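Local coordinates for flagellar pocket-related cytoskeletal protein (Trypanosoma brucei, PDB 6SJQ) that belongs to the trypanosome flagellar pocket collar and, through this N-terminal ubiquitin-fold domain with its long structured loop, is thought to bind partner proteins, at residues L7-A12 / K18-L23; D13-K18 / R49-V54; P55-H60 / N96-E101; K65-D68 / K73-D76. All coordinates share one frame; numbering follows the deposited sequence. Where two conformers were deposited one is given.

Contact 1: L7-A12 / K18-L23; sequences LVQVAA and KVNFEL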
loop_
_atom_site.group_PDB
_atom_site.type_symbol
_atom_site.label_atom_id
_atom_site.label_comp_id
_atom_site.label_asym_id
_atom_site.label_seq_id
_atom_site.Cartn_x
_atom_site.Cartn_y
_atom_site.Cartn_z
ATOM N N LEU A 7 -5.440 3.291 -12.305
ATOM C CA LEU A 7 -5.374 2.340 -11.196
ATOM C C LEU A 7 -3.930 2.116 -10.788
ATOM O O LEU A 7 -3.036 2.133 -11.636
ATOM C CB LEU A 7 -5.988 0.991 -11.597
ATOM C CG LEU A 7 -7.422 1.175 -12.118
ATOM C CD1 LEU A 7 -7.981 -0.104 -12.728
ATOM C CD2 LEU A 7 -8.290 1.634 -10.999
ATOM N N VAL A 8 -3.722 1.925 -9.484
ATOM C CA VAL A 8 -2.426 1.515 -8.961
ATOM C C VAL A 8 -2.661 0.378 -7.963
ATOM O O VAL A 8 -3.584 0.457 -7.171
ATOM C CB VAL A 8 -1.732 2.682 -8.226
ATOM C CG1 VAL A 8 -0.354 2.250 -7.744
ATOM C CG2 VAL A 8 -1.610 3.905 -9.150
ATOM N N GLN A 9 -1.845 -0.676 -7.995
ATOM C CA GLN A 9 -1.927 -1.731 -6.966
ATOM C C GLN A 9 -0.950 -1.382 -5.869
ATOM O O GLN A 9 0.213 -1.091 -6.155
ATOM C CB GLN A 9 -1.523 -3.087 -7.541
ATOM C CG GLN A 9 -2.334 -3.538 -8.742
ATOM C CD GLN A 9 -1.796 -4.835 -9.308
ATOM O OE1 GLN A 9 -2.033 -5.913 -8.751
ATOM N NE2 GLN A 9 -1.024 -4.737 -10.396
ATOM N N VAL A 10 -1.404 -1.361 -4.615
ATOM C CA VAL A 10 -0.515 -1.033 -3.501
ATOM C C VAL A 10 -0.497 -2.178 -2.482
ATOM O O VAL A 10 -1.547 -2.584 -1.956
ATOM C CB VAL A 10 -0.931 0.286 -2.836
ATOM C CG1 VAL A 10 0.180 0.794 -1.974
ATOM C CG2 VAL A 10 -1.252 1.324 -3.902
ATOM N N ALA A 11 0.696 -2.703 -2.226
ATOM C CA ALA A 11 0.848 -3.814 -1.313
ATOM C C ALA A 11 1.626 -3.413 -0.067
ATOM O O ALA A 11 2.430 -2.472 -0.082
ATOM C CB ALA A 11 1.540 -4.997 -2.021
ATOM N N ALA A 12 1.358 -4.135 1.025
ATOM C CA ALA A 12 2.099 -3.965 2.272
ATOM C C ALA A 12 1.967 -5.219 3.127
ATOM O O ALA A 12 1.085 -6.053 2.890
ATOM C CB ALA A 12 1.591 -2.739 3.053
ATOM N N LYS A 18 0.433 -10.543 3.556
ATOM C CA LYS A 18 0.659 -9.594 2.471
ATOM C C LYS A 18 -0.693 -9.163 1.937
ATOM O O LYS A 18 -1.511 -9.999 1.557
ATOM C CB LYS A 18 1.407 -10.272 1.330
ATOM C CG LYS A 18 2.892 -10.088 1.348
ATOM C CD LYS A 18 3.296 -8.764 0.738
ATOM C CE LYS A 18 4.798 -8.760 0.572
ATOM N NZ LYS A 18 5.447 -9.508 1.691
ATOM N N VAL A 19 -0.948 -7.862 1.916
ATOM C CA VAL A 19 -2.220 -7.390 1.382
ATOM C C VAL A 19 -1.927 -6.596 0.126
ATOM O O VAL A 19 -0.835 -6.059 -0.046
ATOM C CB VAL A 19 -3.021 -6.546 2.392
ATOM C CG1 VAL A 19 -3.294 -7.350 3.671
ATOM C CG2 VAL A 19 -2.292 -5.267 2.719
ATOM N N ASN A 20 -2.880 -6.575 -0.800
ATOM C CA ASN A 20 -2.695 -5.844 -2.050
ATOM C C ASN A 20 -4.013 -5.194 -2.394
ATOM O O ASN A 20 -5.019 -5.894 -2.576
ATOM C CB ASN A 20 -2.284 -6.780 -3.185
ATOM C CG ASN A 20 -1.755 -6.027 -4.394
ATOM O OD1 ASN A 20 -1.329 -4.878 -4.271
ATOM N ND2 ASN A 20 -1.746 -6.683 -5.568
ATOM N N PHE A 21 -4.015 -3.859 -2.475
ATOM C CA PHE A 21 -5.218 -3.093 -2.790
ATOM C C PHE A 21 -5.163 -2.383 -4.139
ATOM O O PHE A 21 -4.136 -1.786 -4.523
ATOM C CB PHE A 21 -5.475 -2.040 -1.697
ATOM C CG PHE A 21 -5.842 -2.623 -0.362
ATOM C CD1 PHE A 21 -6.711 -3.702 -0.273
ATOM C CD2 PHE A 21 -5.332 -2.075 0.814
ATOM C CE1 PHE A 21 -7.058 -4.230 0.958
ATOM C CE2 PHE A 21 -5.665 -2.600 2.047
ATOM C CZ PHE A 21 -6.547 -3.675 2.121
ATOM N N GLU A 22 -6.283 -2.439 -4.858
ATOM C CA GLU A 22 -6.447 -1.657 -6.086
ATOM C C GLU A 22 -6.950 -0.272 -5.710
ATOM O O GLU A 22 -8.056 -0.139 -5.172
ATOM C CB GLU A 22 -7.477 -2.361 -6.971
ATOM C CG GLU A 22 -7.603 -1.821 -8.366
ATOM C CD GLU A 22 -8.637 -2.610 -9.146
ATOM O OE1 GLU A 22 -8.311 -3.726 -9.604
ATOM O OE2 GLU A 22 -9.781 -2.127 -9.262
ATOM N N LEU A 23 -6.145 0.767 -5.946
ATOM C CA LEU A 23 -6.569 2.134 -5.642
ATOM C C LEU A 23 -6.902 2.813 -6.955
ATOM O O LEU A 23 -6.199 2.622 -7.953
ATOM C CB LEU A 23 -5.449 2.887 -4.910
ATOM C CG LEU A 23 -4.988 2.288 -3.575
ATOM C CD1 LEU A 23 -4.047 3.276 -2.888
ATOM C CD2 LEU A 23 -6.187 2.001 -2.668
#
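Gln-9 and Asn-20 show how a diagonal pair of amides can bridge two antiparallel strands. The Asn-20 side chain turns its CG away from its own backbone N (chi1 -166°), which carries the amide toward the neighbouring strand, and ND2 gives a bent hydrogen bond of 3.3 Å to Gln-9 OE1. The two amide planes are 35° apart and the donor stands above the carbonyl plane of Gln-9, so the bond misses the lone pairs. Stronger partners lie further out: Asn-20 ND2 also reaches Pro-107 O, and Gln-9 NE2 reaches Tyr-86 O. On the other face, buried Val-10, in one of its two conformers, leans obliquely on Leu-23, CG2 to CD1 at 3.6 Å, while the Phe-21 ring turns from its cross-strand neighbour and packs on Glu-45 of helix 31-49. Between the two faces the backbones are joined by three reciprocal pairs of hydrogen bonds, Val-8 with Leu-23, Val-10 with Phe-21 and Ala-12 with Val-19. Val-10 N to Phe-21 O measures 2.8 Å. With helix 31-49 against the face of Val-10 and Leu-23, and strand 87-92 alongside 7-12, this is the N-terminal beta hairpin of the ubiquitin fold.

Contact 2: D13-K18 / R49-V54; sequences DIFNNK and RRPDNV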
loop_
_atom_site.group_PDB
_atom_site.type_symbol
_atom_site.label_atom_id
_atom_site.label_comp_id
_atom_site.label_asym_id
_atom_site.label_seq_id
_atom_site.Cartn_x
_atom_site.Cartn_y
_atom_site.Cartn_z
ATOM N N ASP A 13 2.835 -5.339 4.124
ATOM C CA ASP A 13 2.683 -6.416 5.095
ATOM C C ASP A 13 1.924 -5.941 6.320
ATOM O O ASP A 13 2.395 -5.071 7.048
ATOM C CB ASP A 13 4.038 -7.013 5.465
ATOM C CG ASP A 13 4.572 -7.912 4.369
ATOM O OD1 ASP A 13 3.976 -8.985 4.150
ATOM O OD2 ASP A 13 5.561 -7.540 3.699
ATOM N N ILE A 14 0.736 -6.507 6.526
ATOM C CA ILE A 14 -0.095 -6.134 7.673
ATOM C C ILE A 14 -0.367 -7.358 8.564
ATOM O O ILE A 14 -0.996 -8.327 8.133
ATOM C CB ILE A 14 -1.438 -5.516 7.213
ATOM C CG1 ILE A 14 -1.221 -4.388 6.174
ATOM C CG2 ILE A 14 -2.256 -5.056 8.415
ATOM C CD1 ILE A 14 -0.649 -3.075 6.709
ATOM N N PHE A 15 0.098 -7.296 9.804
ATOM C CA PHE A 15 0.034 -8.437 10.744
ATOM C C PHE A 15 0.431 -9.770 10.130
ATOM O O PHE A 15 -0.315 -10.739 10.240
ATOM C CB PHE A 15 -1.373 -8.590 11.327
ATOM C CG PHE A 15 -1.818 -7.424 12.133
ATOM C CD1 PHE A 15 -1.161 -7.085 13.303
ATOM C CD2 PHE A 15 -2.909 -6.675 11.736
ATOM C CE1 PHE A 15 -1.572 -5.997 14.063
ATOM C CE2 PHE A 15 -3.344 -5.588 12.497
ATOM C CZ PHE A 15 -2.671 -5.244 13.659
ATOM N N ASN A 16 1.580 -9.819 9.471
ATOM C CA ASN A 16 2.042 -11.083 8.877
ATOM C C ASN A 16 1.180 -11.651 7.737
ATOM O O ASN A 16 1.231 -12.850 7.457
ATOM C CB ASN A 16 2.247 -12.162 9.958
ATOM C CG ASN A 16 3.544 -11.992 10.726
ATOM O OD1 ASN A 16 4.591 -11.690 10.149
ATOM N ND2 ASN A 16 3.483 -12.205 12.039
ATOM N N ASN A 17 0.381 -10.804 7.093
ATOM C CA ASN A 17 -0.230 -11.173 5.814
ATOM C C ASN A 17 0.162 -10.125 4.791
ATOM O O ASN A 17 0.222 -8.946 5.119
ATOM C CB ASN A 17 -1.752 -11.232 5.926
ATOM C CG ASN A 17 -2.228 -12.331 6.853
ATOM O OD1 ASN A 17 -2.753 -12.064 7.935
ATOM N ND2 ASN A 17 -2.042 -13.579 6.435
ATOM N N LYS A 18 0.433 -10.543 3.556
ATOM C CA LYS A 18 0.659 -9.594 2.471
ATOM C C LYS A 18 -0.693 -9.163 1.937
ATOM O O LYS A 18 -1.511 -9.999 1.557
ATOM C CB LYS A 18 1.407 -10.272 1.330
ATOM C CG LYS A 18 2.892 -10.088 1.348
ATOM C CD LYS A 18 3.296 -8.764 0.738
ATOM C CE LYS A 18 4.798 -8.760 0.572
ATOM N NZ LYS A 18 5.447 -9.508 1.691
ATOM N N ARG A 49 -8.344 -5.505 11.093
ATOM C CA ARG A 49 -7.640 -6.761 11.426
ATOM C C ARG A 49 -7.081 -6.813 12.855
ATOM O O ARG A 49 -6.660 -7.873 13.330
ATOM C CB ARG A 49 -6.471 -7.008 10.441
ATOM C CG ARG A 49 -6.817 -7.004 8.965
ATOM C CD ARG A 49 -7.685 -8.171 8.583
ATOM N NE ARG A 49 -8.070 -8.106 7.176
ATOM C CZ ARG A 49 -8.988 -8.892 6.608
ATOM N NH1 ARG A 49 -9.623 -9.807 7.335
ATOM N NH2 ARG A 49 -9.274 -8.757 5.314
ATOM N N ARG A 50 -7.047 -5.666 13.527
ATOM C CA ARG A 50 -6.380 -5.544 14.815
ATOM C C ARG A 50 -6.870 -6.593 15.796
ATOM O O ARG A 50 -8.054 -6.640 16.092
ATOM C CB ARG A 50 -6.663 -4.177 15.418
ATOM C CG ARG A 50 -5.802 -3.848 16.612
ATOM C CD ARG A 50 -6.037 -2.411 17.089
ATOM N NE ARG A 50 -7.452 -2.108 17.282
ATOM C CZ ARG A 50 -8.157 -2.441 18.361
ATOM N NH1 ARG A 50 -7.589 -3.110 19.358
ATOM N NH2 ARG A 50 -9.440 -2.114 18.439
ATOM N N PRO A 51 -5.950 -7.422 16.295
ATOM C CA PRO A 51 -6.261 -8.426 17.318
ATOM C C PRO A 51 -6.641 -7.695 18.611
ATOM O O PRO A 51 -6.092 -6.623 18.846
ATOM C CB PRO A 51 -4.925 -9.151 17.508
ATOM C CG PRO A 51 -4.026 -8.698 16.404
ATOM C CD PRO A 51 -4.513 -7.361 15.985
ATOM N N ASP A 52 -7.538 -8.226 19.442
ATOM C CA ASP A 52 -7.961 -7.418 20.590
ATOM C C ASP A 52 -6.856 -7.229 21.632
ATOM O O ASP A 52 -7.022 -6.475 22.591
ATOM C CB ASP A 52 -9.288 -7.891 21.209
ATOM C CG ASP A 52 -9.232 -9.311 21.741
ATOM O OD1 ASP A 52 -8.124 -9.822 22.017
ATOM O OD2 ASP A 52 -10.317 -9.914 21.899
ATOM N N ASN A 53 -5.724 -7.897 21.421
ATOM C CA ASN A 53 -4.529 -7.670 22.248
ATOM C C ASN A 53 -3.482 -6.705 21.662
ATOM O O ASN A 53 -2.326 -6.680 22.099
ATOM C CB ASN A 53 -3.880 -9.011 22.617
ATOM C CG ASN A 53 -3.879 -10.004 21.464
ATOM O OD1 ASN A 53 -4.668 -9.887 20.528
ATOM N ND2 ASN A 53 -3.001 -11.007 21.541
ATOM N N VAL A 54 -3.881 -5.908 20.673
ATOM C CA VAL A 54 -2.970 -4.952 20.046
ATOM C C VAL A 54 -3.612 -3.569 20.131
ATOM O O VAL A 54 -4.800 -3.421 19.831
ATOM C CB VAL A 54 -2.702 -5.334 18.571
ATOM C CG1 VAL A 54 -2.107 -4.162 17.778
ATOM C CG2 VAL A 54 -1.781 -6.542 18.492
#
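Phe-15 reaches from the tip of a beta hairpin to the loop that leaves helix 31-49, and its ring makes every close contact between the two segments. The tip is a type I' turn from Ile-14 to Asn-17, the two-residue connection of the first hairpin of this ubiquitin fold, with Ile-14 and Asn-17 hydrogen-bonded to each other in both directions. Phe-15 is the first of the two turn residues. Its CG lies opposite the carbonyl carbon (chi1 -63°), and the ring is carried out from the turn to meet residues 49-54. The tight part runs along the CD2-CE2-CZ side of the ring. Pro-51 CD sits over one face, offset toward the rim, with 3.6 Å to Phe-15 CZ, in a CH-pi contact. Arg-50 CA comes obliquely to Phe-15 CE2 at 3.8 Å, and Arg-49 CB is equally near CD2. At the edge, close to the ring plane, the packing is slacker, Val-54 CG1 standing 4.2 Å from Phe-15 CE1. The surface side is looser still: the Arg-49 chain bends at chi2 and carries its guanidinium off to a salt bridge with Glu-45. The Phe-15 ring also meets that of buried His-99. The loop keeps its own shape through a type I turn from Pro-51 to Val-54, closed by Val-54 N to Pro-51 O; Arg-50 braces it from outside, NH1 donating in the guanidinium plane to Val-54 O at 2.8 Å.

Contact 3: P55-H60 / N96-E101; sequences PSHKFH and NEWHKE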
loop_
_atom_site.group_PDB
_atom_site.type_symbol
_atom_site.label_atom_id
_atom_site.label_comp_id
_atom_site.label_asym_id
_atom_site.label_seq_id
_atom_site.Cartn_x
_atom_site.Cartn_y
_atom_site.Cartn_z
ATOM N N PRO A 55 -2.838 -2.562 20.570
ATOM C CA PRO A 55 -3.353 -1.197 20.699
ATOM C C PRO A 55 -3.617 -0.602 19.327
ATOM O O PRO A 55 -2.949 -0.962 18.352
ATOM C CB PRO A 55 -2.191 -0.438 21.353
ATOM C CG PRO A 55 -1.241 -1.489 21.854
ATOM C CD PRO A 55 -1.420 -2.653 20.947
ATOM N N SER A 56 -4.571 0.310 19.257
ATOM C CA SER A 56 -4.927 0.961 18.007
ATOM C C SER A 56 -3.748 1.758 17.444
ATOM O O SER A 56 -3.000 2.396 18.180
ATOM C CB SER A 56 -6.126 1.884 18.230
ATOM O OG SER A 56 -7.230 1.161 18.743
ATOM N N HIS A 57 -3.574 1.719 16.131
ATOM C CA HIS A 57 -2.494 2.476 15.515
ATOM C C HIS A 57 -2.754 2.678 14.018
ATOM O O HIS A 57 -3.669 2.069 13.446
ATOM C CB HIS A 57 -1.150 1.780 15.746
ATOM C CG HIS A 57 -1.071 0.399 15.170
ATOM N ND1 HIS A 57 -1.543 -0.711 15.839
ATOM C CD2 HIS A 57 -0.558 -0.057 14.000
ATOM C CE1 HIS A 57 -1.338 -1.790 15.098
ATOM N NE2 HIS A 57 -0.741 -1.419 13.980
ATOM N N LYS A 58 -1.952 3.533 13.395
ATOM C CA LYS A 58 -2.147 3.896 11.994
ATOM C C LYS A 58 -1.031 3.298 11.179
ATOM O O LYS A 58 0.005 2.902 11.727
ATOM C CB LYS A 58 -2.130 5.418 11.821
ATOM C CG LYS A 58 -3.231 6.158 12.570
ATOM C CD LYS A 58 -4.610 5.801 12.035
ATOM C CE LYS A 58 -5.687 6.666 12.704
ATOM N NZ LYS A 58 -6.992 6.574 11.984
ATOM N N PHE A 59 -1.218 3.248 9.863
ATOM C CA PHE A 59 -0.131 2.860 8.969
ATOM C C PHE A 59 0.673 4.116 8.628
ATOM O O PHE A 59 0.100 5.158 8.279
ATOM C CB PHE A 59 -0.722 2.238 7.702
ATOM C CG PHE A 59 0.309 1.754 6.709
ATOM C CD1 PHE A 59 0.917 2.630 5.827
ATOM C CD2 PHE A 59 0.652 0.404 6.656
ATOM C CE1 PHE A 59 1.866 2.170 4.914
ATOM C CE2 PHE A 59 1.580 -0.057 5.736
ATOM C CZ PHE A 59 2.199 0.832 4.874
ATOM N N HIS A 60 1.996 4.030 8.744
ATOM C CA HIS A 60 2.860 5.149 8.370
ATOM C C HIS A 60 3.835 4.706 7.291
ATOM O O HIS A 60 4.660 3.826 7.528
ATOM C CB HIS A 60 3.638 5.630 9.588
ATOM C CG HIS A 60 2.766 6.053 10.731
ATOM N ND1 HIS A 60 2.032 7.222 10.713
ATOM C CD2 HIS A 60 2.511 5.465 11.922
ATOM C CE1 HIS A 60 1.366 7.335 11.848
ATOM N NE2 HIS A 60 1.639 6.286 12.601
ATOM N N ASN A 96 8.572 -1.332 13.638
ATOM C CA ASN A 96 7.484 -1.317 14.610
ATOM C C ASN A 96 7.216 -2.737 15.094
ATOM O O ASN A 96 7.711 -3.697 14.494
ATOM C CB ASN A 96 6.222 -0.736 13.961
ATOM C CG ASN A 96 5.710 -1.603 12.836
ATOM O OD1 ASN A 96 4.883 -2.498 13.052
ATOM N ND2 ASN A 96 6.223 -1.363 11.625
ATOM N N GLU A 97 6.388 -2.870 16.134
ATOM C CA GLU A 97 6.164 -4.141 16.832
ATOM C C GLU A 97 5.280 -5.156 16.114
ATOM O O GLU A 97 5.324 -6.352 16.416
ATOM C CB GLU A 97 5.476 -3.881 18.184
ATOM C CG GLU A 97 6.097 -2.819 19.082
ATOM C CD GLU A 97 5.230 -2.533 20.308
ATOM O OE1 GLU A 97 4.782 -3.498 20.972
ATOM O OE2 GLU A 97 4.982 -1.343 20.600
ATOM N N TRP A 98 4.430 -4.682 15.210
ATOM C CA TRP A 98 3.334 -5.521 14.737
ATOM C C TRP A 98 3.440 -5.935 13.297
ATOM O O TRP A 98 2.877 -6.957 12.916
ATOM C CB TRP A 98 1.995 -4.817 14.970
ATOM C CG TRP A 98 1.853 -4.381 16.371
ATOM C CD1 TRP A 98 1.728 -5.185 17.469
ATOM C CD2 TRP A 98 1.844 -3.040 16.851
ATOM N NE1 TRP A 98 1.634 -4.421 18.599
ATOM C CE2 TRP A 98 1.704 -3.094 18.250
ATOM C CE3 TRP A 98 1.944 -1.787 16.234
ATOM C CZ2 TRP A 98 1.649 -1.951 19.043
ATOM C CZ3 TRP A 98 1.891 -0.655 17.018
ATOM C CH2 TRP A 98 1.745 -0.742 18.409
ATOM N N HIS A 99 4.156 -5.150 12.497
ATOM C CA HIS A 99 4.178 -5.369 11.058
ATOM C C HIS A 99 5.596 -5.516 10.554
ATOM O O HIS A 99 6.366 -4.554 10.560
ATOM C CB HIS A 99 3.480 -4.212 10.335
ATOM C CG HIS A 99 2.146 -3.869 10.928
ATOM N ND1 HIS A 99 1.046 -4.681 10.795
ATOM C CD2 HIS A 99 1.757 -2.821 11.696
ATOM C CE1 HIS A 99 0.025 -4.149 11.452
ATOM N NE2 HIS A 99 0.428 -3.019 11.994
ATOM N N LYS A 100 5.942 -6.723 10.124
ATOM C CA LYS A 100 7.280 -6.964 9.612
ATOM C C LYS A 100 7.233 -7.505 8.194
ATOM O O LYS A 100 6.247 -8.130 7.778
ATOM C CB LYS A 100 8.085 -7.883 10.542
ATOM C CG LYS A 100 7.279 -8.953 11.261
ATOM C CD LYS A 100 6.895 -8.513 12.670
ATOM C CE LYS A 100 6.357 -9.695 13.487
ATOM N NZ LYS A 100 5.675 -9.276 14.755
ATOM N N GLU A 101 8.299 -7.229 7.452
ATOM C CA GLU A 101 8.396 -7.627 6.064
ATOM C C GLU A 101 8.417 -9.139 5.933
ATOM O O GLU A 101 8.920 -9.848 6.810
ATOM C CB GLU A 101 9.646 -7.017 5.422
ATOM C CG GLU A 101 9.606 -5.495 5.296
ATOM C CD GLU A 101 9.898 -4.774 6.608
ATOM O OE1 GLU A 101 10.089 -5.452 7.644
ATOM O OE2 GLU A 101 9.932 -3.523 6.607
#
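His-57 takes a first torsion of 61°, placing CG between its backbone N and carbonyl carbon, whereas Trp-98 and His-99 swing CG opposite the carbonyl carbon; together these settings bring three rings from two loops into one cluster. The imidazole of His-57 lies over the six-membered ring of Trp-98 in a face-to-face stack, centroids 4.2 Å apart and planes 21° from parallel. Trp-98 CE3 stands over the centre of the imidazole, 3.5 Å from His-57 CE1. Both nitrogens of His-57 are used in or near its own plane. ND1 donates to Pro-55 O at 2.9 Å, a straight bond that fixes the rotation of the ring, and NE2 shares a hydrogen bond of 2.8 Å with His-99 NE2. This cluster joins the loop between helix 31-49 and strand 63-68 of the ubiquitin fold to the chain that follows strand 87-92. The two histidines meet by their edges, neither lying over the other, with planes 49° apart, and His-99 ND1 is bonded in turn to Phe-15 N of the first hairpin. Asn-96 OD1 accepts from Trp-98 N, an Asx turn, and also from His-99 N, an Asx motif, both arriving from the same face of its carbonyl plane. Across the indole from the stack lies Glu-97 CB, while Pro-55 CD approaches the six-membered ring obliquely, 3.7 Å from Trp-98 CZ2.

Contact 4: K65-D68 / K73-D76; sequences KMYD and KWVD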
loop_
_atom_site.group_PDB
_atom_site.type_symbol
_atom_site.label_atom_id
_atom_site.label_comp_id
_atom_site.label_asym_id
_atom_site.label_seq_id
_atom_site.Cartn_x
_atom_site.Cartn_y
_atom_site.Cartn_z
ATOM N N LYS A 65 8.248 1.578 -3.013
ATOM C CA LYS A 65 8.891 1.089 -4.233
ATOM C C LYS A 65 7.867 0.695 -5.288
ATOM O O LYS A 65 6.748 0.311 -4.966
ATOM C CB LYS A 65 9.768 -0.118 -3.917
ATOM C CG LYS A 65 10.952 0.211 -3.025
ATOM C CD LYS A 65 11.927 -0.937 -3.008
ATOM C CE LYS A 65 13.091 -0.641 -2.094
ATOM N NZ LYS A 65 14.041 -1.789 -2.150
ATOM N N MET A 66 8.272 0.769 -6.556
ATOM C CA MET A 66 7.438 0.354 -7.674
ATOM C C MET A 66 8.159 -0.774 -8.387
ATOM O O MET A 66 9.379 -0.721 -8.564
ATOM C CB MET A 66 7.270 1.525 -8.663
ATOM C CG MET A 66 6.396 1.199 -9.919
ATOM S SD MET A 66 6.261 2.591 -11.135
ATOM C CE MET A 66 7.908 2.563 -11.808
ATOM N N TYR A 67 7.433 -1.807 -8.796
ATOM C CA TYR A 67 8.088 -2.798 -9.638
ATOM C C TYR A 67 8.056 -2.267 -11.065
ATOM O O TYR A 67 6.978 -2.100 -11.659
ATOM C CB TYR A 67 7.431 -4.169 -9.538
ATOM C CG TYR A 67 8.157 -5.150 -10.416
ATOM C CD1 TYR A 67 9.375 -5.677 -10.016
ATOM C CD2 TYR A 67 7.655 -5.507 -11.656
ATOM C CE1 TYR A 67 10.067 -6.540 -10.817
ATOM C CE2 TYR A 67 8.334 -6.389 -12.465
ATOM C CZ TYR A 67 9.544 -6.898 -12.030
ATOM O OH TYR A 67 10.262 -7.769 -12.808
ATOM N N ASP A 68 9.241 -1.989 -11.605
ATOM C CA ASP A 68 9.372 -1.406 -12.941
ATOM C C ASP A 68 9.556 -2.531 -13.962
ATOM O O ASP A 68 10.609 -3.172 -13.997
ATOM C CB ASP A 68 10.574 -0.443 -12.969
ATOM C CG ASP A 68 10.593 0.434 -14.215
ATOM O OD1 ASP A 68 10.269 -0.069 -15.312
ATOM O OD2 ASP A 68 10.900 1.641 -14.099
ATOM N N LYS A 73 12.876 -4.681 -12.224
ATOM C CA LYS A 73 13.331 -4.637 -10.845
ATOM C C LYS A 73 12.499 -3.642 -10.061
ATOM O O LYS A 73 11.813 -2.786 -10.635
ATOM C CB LYS A 73 14.809 -4.253 -10.757
ATOM C CG LYS A 73 15.133 -2.902 -11.367
ATOM C CD LYS A 73 16.600 -2.528 -11.131
ATOM C CE LYS A 73 16.974 -1.270 -11.905
ATOM N NZ LYS A 73 18.420 -0.921 -11.784
ATOM N N TRP A 74 12.568 -3.779 -8.745
ATOM C CA TRP A 74 11.952 -2.829 -7.839
ATOM C C TRP A 74 12.836 -1.584 -7.730
ATOM O O TRP A 74 14.064 -1.678 -7.504
ATOM C CB TRP A 74 11.762 -3.479 -6.470
ATOM C CG TRP A 74 10.712 -4.569 -6.411
ATOM C CD1 TRP A 74 10.915 -5.908 -6.554
ATOM C CD2 TRP A 74 9.309 -4.406 -6.140
ATOM N NE1 TRP A 74 9.732 -6.591 -6.407
ATOM C CE2 TRP A 74 8.728 -5.691 -6.166
ATOM C CE3 TRP A 74 8.486 -3.292 -5.897
ATOM C CZ2 TRP A 74 7.370 -5.905 -5.934
ATOM C CZ3 TRP A 74 7.125 -3.505 -5.685
ATOM C CH2 TRP A 74 6.586 -4.801 -5.700
ATOM N N VAL A 75 12.214 -0.419 -7.911
ATOM C CA VAL A 75 12.896 0.876 -7.781
ATOM C C VAL A 75 12.140 1.781 -6.804
ATOM O O VAL A 75 10.933 1.615 -6.608
ATOM C CB VAL A 75 12.986 1.577 -9.142
ATOM C CG1 VAL A 75 13.730 0.689 -10.132
ATOM C CG2 VAL A 75 11.583 1.885 -9.668
ATOM N N ASP A 76 12.826 2.749 -6.203
ATOM C CA ASP A 76 12.147 3.706 -5.335
ATOM C C ASP A 76 11.200 4.587 -6.136
ATOM O O ASP A 76 11.501 4.986 -7.268
ATOM C CB ASP A 76 13.149 4.616 -4.626
ATOM C CG ASP A 76 13.822 3.948 -3.466
ATOM O OD1 ASP A 76 13.936 2.703 -3.463
ATOM O OD2 ASP A 76 14.237 4.683 -2.557
HETATM O O HOH W 1 15.382 -1.391 -4.566
#
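Tyr-67 and Trp-74 sit opposite each other in a non-hydrogen-bonded pair, and their side chains cross at about a right angle. Tyr-67 CB sits squarely over the six-membered ring of Trp-74, 3.7 Å from its centroid in a CH-pi contact. With chi1 at -179° the phenol then runs on past the five-membered ring and meets the indole edge-to-face, CD1 lying 3.7 Å from Trp-74 NE1. The indole itself is folded back over the first strand, so that Lys-65 O meets its edge in plane. The extended chain of Lys-65 runs obliquely past Asp-76, CE to OD1 at 3.7 Å; the charged ends stay 4.7 Å apart, NZ to OD1. Lys-65 NZ donates to a water that in turn donates to Trp-74 O, and Asp-76 OD2 forms a salt bridge with Lys-63. On the face opposite the aromatic pair, Met-66 CE comes within 4.3 Å of Val-75 CG2. Reciprocal backbone bonds of Met-66 with Val-75 and of Asp-68 with Lys-73 hold the register. Further out, strand 87-92 flanks 65-68, and Trp-74 also touches Gln-88, Tyr-90 and Ile-106. The arrangement is a beta hairpin whose second strand, 73-76, forms one margin of the ubiquitin-fold sheet.

From the N terminus, contact 1 closes the first hairpin by pairing strands 6-14 and 17-25. Contact 2 shares Lys-18 with it and crosses it along the chain, tying the hairpin tip to the exit of helix 31-49. Contact 3 opens later and joins the loop between helix 31-49 and strand 63-68 to the segment beyond strand 87-92; it touches contact 2 where His-99 meets Phe-15, and contact 1 where Phe-59 packs on Ala-12. Contact 4, the second hairpin, is nested inside the span that contact 3 closes. It belongs to the same sheet as contact 1, yet lies about 25 Å, centre to centre, from contact 2.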